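Local coordinates for uncharacterized protein (Bacteroides uniformis, PDB 4IYK), which is of unknown function but probably binds carbohydrate, its chain combining a transthyretin-like N-terminal domain with a C-terminal E-set-like one, at residues K116-A129 against I172-G185. Numbering follows the deposited sequence.
Sequences KNGNVITATFSLEA and INSADIYTLSIDLG
Asp176 O, just ahead of Tyr178 in the chain, accepts from Ser126 OG at 2.9 Å, from above the carbonyl plane, while a water 2.7 Å from Asp176 O probably shares its protons between that oxygen and Asn173 O. That water also accepts from Leu127 N, so it carries the pairing past the last direct rung, Tyr178 N to Phe125 O, and on toward the Asn173-Asp176 type I turn. From Phe125 back to Ile121 the strands run antiparallel in regular register, and Leu184 N to Asn119 O (2.8 Å) closes the far end beside the type II' hairpin turn.

The aromatic pair illustrates packing within such a ladder. With CG between its backbone N and carbonyl carbon (chi1 58°), Phe125 lays its ring over Tyr178, whose CB stands 3.8 Å from the ring centroid in a CH-pi contact. The two rings are nearly parallel but slid apart, and Leu180 CD1 meets the Phe125 edge, 3.8 Å from CE1. An alanine in place of Phe125 is likely to open a gap between Tyr178 CB and Leu180 CD1, next to Ile201 of strand 196-206.

On the opposite face a water joins Thr122 OG1 to Ser181 OG. Thr179, Ser181 and Asp183 put polar side chains on that face, while Tyr178, Leu180 and Ile182 pack their largely apolar surfaces against strands 135-144 and 196-206, consistent with one layer of an E-set-like beta sandwich.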
loop_
_atom_site.group_PDB
_atom_site.type_symbol
_atom_site.label_atom_id
_atom_site.label_comp_id
_atom_site.label_asym_id
_atom_site.label_seq_id
_atom_site.Cartn_x
_atom_site.Cartn_y
_atom_site.Cartn_z
ATOM N N LYS A 116 18.587 5.143 10.355
ATOM C CA LYS A 116 18.870 5.388 11.759
ATOM C C LYS A 116 20.149 6.195 11.867
ATOM O O LYS A 116 21.177 5.778 11.325
ATOM C CB LYS A 116 19.000 4.044 12.504
ATOM C CG LYS A 116 19.303 4.158 13.997
ATOM C CD LYS A 116 19.533 2.767 14.589
ATOM C CE LYS A 116 19.713 2.796 16.086
ATOM N NZ LYS A 116 21.037 3.326 16.509
ATOM N N ASN A 117 20.085 7.338 12.558
ATOM C CA ASN A 117 21.246 8.187 12.811
ATOM C C ASN A 117 21.203 8.563 14.283
ATOM O O ASN A 117 20.353 9.360 14.697
ATOM C CB ASN A 117 21.289 9.424 11.878
ATOM C CG ASN A 117 21.195 9.116 10.393
ATOM O OD1 ASN A 117 20.173 9.386 9.743
ATOM N ND2 ASN A 117 22.258 8.556 9.823
ATOM N N GLY A 118 22.073 7.940 15.055
ATOM C CA GLY A 118 22.124 8.129 16.490
ATOM C C GLY A 118 20.971 7.316 17.033
ATOM O O GLY A 118 20.863 6.118 16.730
ATOM N N ASN A 119 20.043 8.007 17.711
ATOM C CA ASN A 119 18.851 7.434 18.326
ATOM C C ASN A 119 17.559 7.930 17.633
ATOM O O ASN A 119 16.497 8.015 18.260
ATOM C CB ASN A 119 18.850 7.815 19.809
ATOM C CG ASN A 119 18.374 6.703 20.696
ATOM O OD1 ASN A 119 18.635 5.525 20.426
ATOM N ND2 ASN A 119 17.700 7.058 21.797
ATOM N N VAL A 120 17.651 8.275 16.351
ATOM C CA VAL A 120 16.481 8.776 15.618
ATOM C C VAL A 120 16.366 8.037 14.293
ATOM O O VAL A 120 17.366 7.855 13.599
ATOM C CB VAL A 120 16.525 10.320 15.393
ATOM C CG1 VAL A 120 15.309 10.800 14.588
ATOM C CG2 VAL A 120 16.624 11.095 16.706
ATOM N N ILE A 121 15.138 7.635 13.945
ATOM C CA ILE A 121 14.793 7.052 12.655
ATOM C C ILE A 121 14.285 8.220 11.811
ATOM O O ILE A 121 13.359 8.897 12.237
ATOM C CB ILE A 121 13.760 5.891 12.764
ATOM C CG1 ILE A 121 14.201 4.808 13.792
ATOM C CG2 ILE A 121 13.464 5.291 11.374
ATOM C CD1 ILE A 121 15.442 4.009 13.461
ATOM N N THR A 122 14.919 8.491 10.650
ATOM C CA THR A 122 14.512 9.580 9.756
ATOM C C THR A 122 14.135 9.039 8.375
ATOM O O THR A 122 14.899 8.281 7.779
ATOM C CB THR A 122 15.613 10.666 9.650
ATOM O OG1 THR A 122 15.746 11.276 10.925
ATOM C CG2 THR A 122 15.270 11.769 8.645
ATOM N N ALA A 123 12.979 9.494 7.851
ATOM C CA ALA A 123 12.493 9.155 6.519
ATOM C C ALA A 123 12.530 10.402 5.645
ATOM O O ALA A 123 12.165 11.480 6.108
ATOM C CB ALA A 123 11.073 8.599 6.596
ATOM N N THR A 124 13.071 10.279 4.427
ATOM C CA THR A 124 13.134 11.363 3.441
ATOM C C THR A 124 12.598 10.807 2.141
ATOM O O THR A 124 12.819 9.630 1.824
ATOM C CB THR A 124 14.535 11.986 3.304
ATOM O OG1 THR A 124 15.472 10.974 2.945
ATOM C CG2 THR A 124 14.981 12.717 4.563
ATOM N N PHE A 125 11.830 11.633 1.420
ATOM C CA PHE A 125 11.141 11.208 0.209
ATOM C C PHE A 125 10.474 12.380 -0.507
ATOM O O PHE A 125 10.314 13.472 0.040
ATOM C CB PHE A 125 10.053 10.123 0.545
ATOM C CG PHE A 125 8.995 10.555 1.542
ATOM C CD1 PHE A 125 9.242 10.513 2.913
ATOM C CD2 PHE A 125 7.753 11.015 1.110
ATOM C CE1 PHE A 125 8.266 10.928 3.831
ATOM C CE2 PHE A 125 6.772 11.406 2.036
ATOM C CZ PHE A 125 7.033 11.350 3.385
ATOM N N SER A 126 10.066 12.110 -1.739
ATOM C CA SER A 126 9.302 12.978 -2.612
ATOM C C SER A 126 8.034 12.247 -2.992
ATOM O O SER A 126 7.939 11.033 -2.799
ATOM C CB SER A 126 10.122 13.349 -3.853
ATOM O OG SER A 126 11.016 14.400 -3.534
ATOM N N LEU A 127 7.080 12.967 -3.578
ATOM C CA LEU A 127 5.799 12.410 -3.997
ATOM C C LEU A 127 5.457 12.855 -5.391
ATOM O O LEU A 127 5.801 13.964 -5.808
ATOM C CB LEU A 127 4.653 12.796 -3.039
ATOM C CG LEU A 127 4.798 12.378 -1.566
ATOM C CD1 LEU A 127 3.698 12.987 -0.728
ATOM C CD2 LEU A 127 4.787 10.881 -1.393
ATOM N N GLU A 128 4.749 11.983 -6.097
ATOM C CA GLU A 128 4.287 12.211 -7.447
ATOM C C GLU A 128 2.805 11.849 -7.498
ATOM O O GLU A 128 2.408 10.809 -6.990
ATOM C CB GLU A 128 5.147 11.358 -8.379
ATOM C CG GLU A 128 4.882 11.482 -9.854
ATOM C CD GLU A 128 5.779 10.523 -10.615
ATOM O OE1 GLU A 128 7.018 10.609 -10.450
ATOM O OE2 GLU A 128 5.237 9.635 -11.313
ATOM N N ALA A 129 1.987 12.722 -8.072
ATOM C CA ALA A 129 0.555 12.465 -8.198
ATOM C C ALA A 129 0.287 11.535 -9.391
ATOM O O ALA A 129 0.917 11.702 -10.440
ATOM C CB ALA A 129 -0.195 13.777 -8.372
ATOM N N ILE A 172 0.449 18.450 -4.735
ATOM C CA ILE A 172 1.614 17.560 -4.836
ATOM C C ILE A 172 2.540 18.168 -5.891
ATOM O O ILE A 172 2.126 18.427 -7.024
ATOM C CB ILE A 172 1.267 16.063 -5.117
ATOM C CG1 ILE A 172 0.439 15.457 -3.971
ATOM C CG2 ILE A 172 2.550 15.208 -5.355
ATOM C CD1 ILE A 172 -0.455 14.241 -4.378
ATOM N N ASN A 173 3.789 18.411 -5.483
ATOM C CA ASN A 173 4.875 18.946 -6.292
ATOM C C ASN A 173 6.081 18.014 -6.096
ATOM O O ASN A 173 6.617 17.933 -4.992
ATOM C CB ASN A 173 5.168 20.395 -5.863
ATOM C CG ASN A 173 6.245 21.110 -6.640
ATOM O OD1 ASN A 173 7.173 20.510 -7.207
ATOM N ND2 ASN A 173 6.167 22.434 -6.630
ATOM N N SER A 174 6.497 17.321 -7.176
ATOM C CA SER A 174 7.574 16.320 -7.254
ATOM C C SER A 174 8.930 16.774 -6.706
ATOM O O SER A 174 9.726 15.938 -6.277
ATOM C CB SER A 174 7.766 15.883 -8.701
ATOM O OG SER A 174 6.579 15.296 -9.207
ATOM N N ALA A 175 9.207 18.080 -6.767
ATOM C CA ALA A 175 10.452 18.681 -6.313
ATOM C C ALA A 175 10.541 18.762 -4.771
ATOM O O ALA A 175 11.650 18.769 -4.237
ATOM C CB ALA A 175 10.590 20.065 -6.919
ATOM N N ASP A 176 9.390 18.830 -4.068
ATOM C CA ASP A 176 9.316 18.956 -2.607
ATOM C C ASP A 176 9.885 17.741 -1.866
ATOM O O ASP A 176 9.600 16.591 -2.218
ATOM C CB ASP A 176 7.867 19.202 -2.145
ATOM C CG ASP A 176 7.274 20.531 -2.599
ATOM O OD1 ASP A 176 8.031 21.369 -3.145
ATOM O OD2 ASP A 176 6.057 20.730 -2.411
ATOM N N ILE A 177 10.702 18.014 -0.840
ATOM C CA ILE A 177 11.293 16.971 -0.007
ATOM C C ILE A 177 10.568 16.951 1.329
ATOM O O ILE A 177 10.496 17.971 2.029
ATOM C CB ILE A 177 12.835 17.099 0.176
ATOM C CG1 ILE A 177 13.596 17.402 -1.159
ATOM C CG2 ILE A 177 13.409 15.880 0.934
ATOM C CD1 ILE A 177 13.697 16.239 -2.209
ATOM N N TYR A 178 10.030 15.778 1.675
ATOM C CA TYR A 178 9.343 15.566 2.945
ATOM C C TYR A 178 10.259 14.826 3.902
ATOM O O TYR A 178 11.043 13.989 3.470
ATOM C CB TYR A 178 8.031 14.796 2.733
ATOM C CG TYR A 178 6.982 15.561 1.955
ATOM C CD1 TYR A 178 6.080 16.401 2.603
ATOM C CD2 TYR A 178 6.857 15.411 0.577
ATOM C CE1 TYR A 178 5.091 17.084 1.899
ATOM C CE2 TYR A 178 5.878 16.095 -0.140
ATOM C CZ TYR A 178 4.993 16.927 0.528
ATOM O OH TYR A 178 4.019 17.607 -0.158
ATOM N N THR A 179 10.184 15.161 5.198
ATOM C CA THR A 179 10.950 14.494 6.267
ATOM C C THR A 179 10.011 14.100 7.395
ATOM O O THR A 179 9.209 14.922 7.844
ATOM C CB THR A 179 12.091 15.416 6.779
ATOM O OG1 THR A 179 12.949 15.749 5.678
ATOM C CG2 THR A 179 12.928 14.768 7.884
ATOM N N LEU A 180 10.107 12.837 7.854
ATOM C CA LEU A 180 9.383 12.298 9.013
ATOM C C LEU A 180 10.411 11.680 9.954
ATOM O O LEU A 180 11.459 11.225 9.503
ATOM C CB LEU A 180 8.260 11.303 8.638
ATOM C CG LEU A 180 7.131 11.893 7.760
ATOM C CD1 LEU A 180 6.339 10.797 7.104
ATOM C CD2 LEU A 180 6.215 12.866 8.552
ATOM N N SER A 181 10.144 11.726 11.260
ATOM C CA SER A 181 11.077 11.275 12.292
ATOM C C SER A 181 10.419 10.496 13.395
ATOM O O SER A 181 9.300 10.835 13.815
ATOM C CB SER A 181 11.746 12.489 12.948
ATOM O OG SER A 181 12.772 13.046 12.150
ATOM N N ILE A 182 11.183 9.531 13.960
ATOM C CA ILE A 182 10.831 8.789 15.164
ATOM C C ILE A 182 12.038 8.876 16.117
ATOM O O ILE A 182 13.139 8.463 15.748
ATOM C CB ILE A 182 10.374 7.325 14.936
ATOM C CG1 ILE A 182 9.151 7.241 13.975
ATOM C CG2 ILE A 182 10.044 6.656 16.295
ATOM C CD1 ILE A 182 9.045 5.899 13.240
ATOM N N ASP A 183 11.831 9.431 17.318
ATOM C CA ASP A 183 12.876 9.496 18.339
ATOM C C ASP A 183 12.812 8.176 19.088
ATOM O O ASP A 183 11.780 7.870 19.675
ATOM C CB ASP A 183 12.671 10.716 19.282
ATOM C CG ASP A 183 13.772 10.897 20.326
ATOM O OD1 ASP A 183 13.982 9.978 21.144
ATOM O OD2 ASP A 183 14.382 11.959 20.351
ATOM N N LEU A 184 13.895 7.399 19.072
ATOM C CA LEU A 184 13.903 6.082 19.705
ATOM C C LEU A 184 13.819 6.138 21.218
ATOM O O LEU A 184 13.185 5.253 21.798
ATOM C CB LEU A 184 15.115 5.265 19.257
ATOM C CG LEU A 184 15.102 4.938 17.750
ATOM C CD1 LEU A 184 16.391 4.194 17.336
ATOM C CD2 LEU A 184 13.825 4.158 17.377
ATOM N N GLY A 185 14.434 7.155 21.835
ATOM C CA GLY A 185 14.430 7.339 23.287
ATOM C C GLY A 185 13.046 7.629 23.839
ATOM O O GLY A 185 12.712 7.208 24.951
HETATM O O HOH W 1 15.276 13.799 11.782
HETATM O O HOH W 2 7.262 15.883 -3.300
#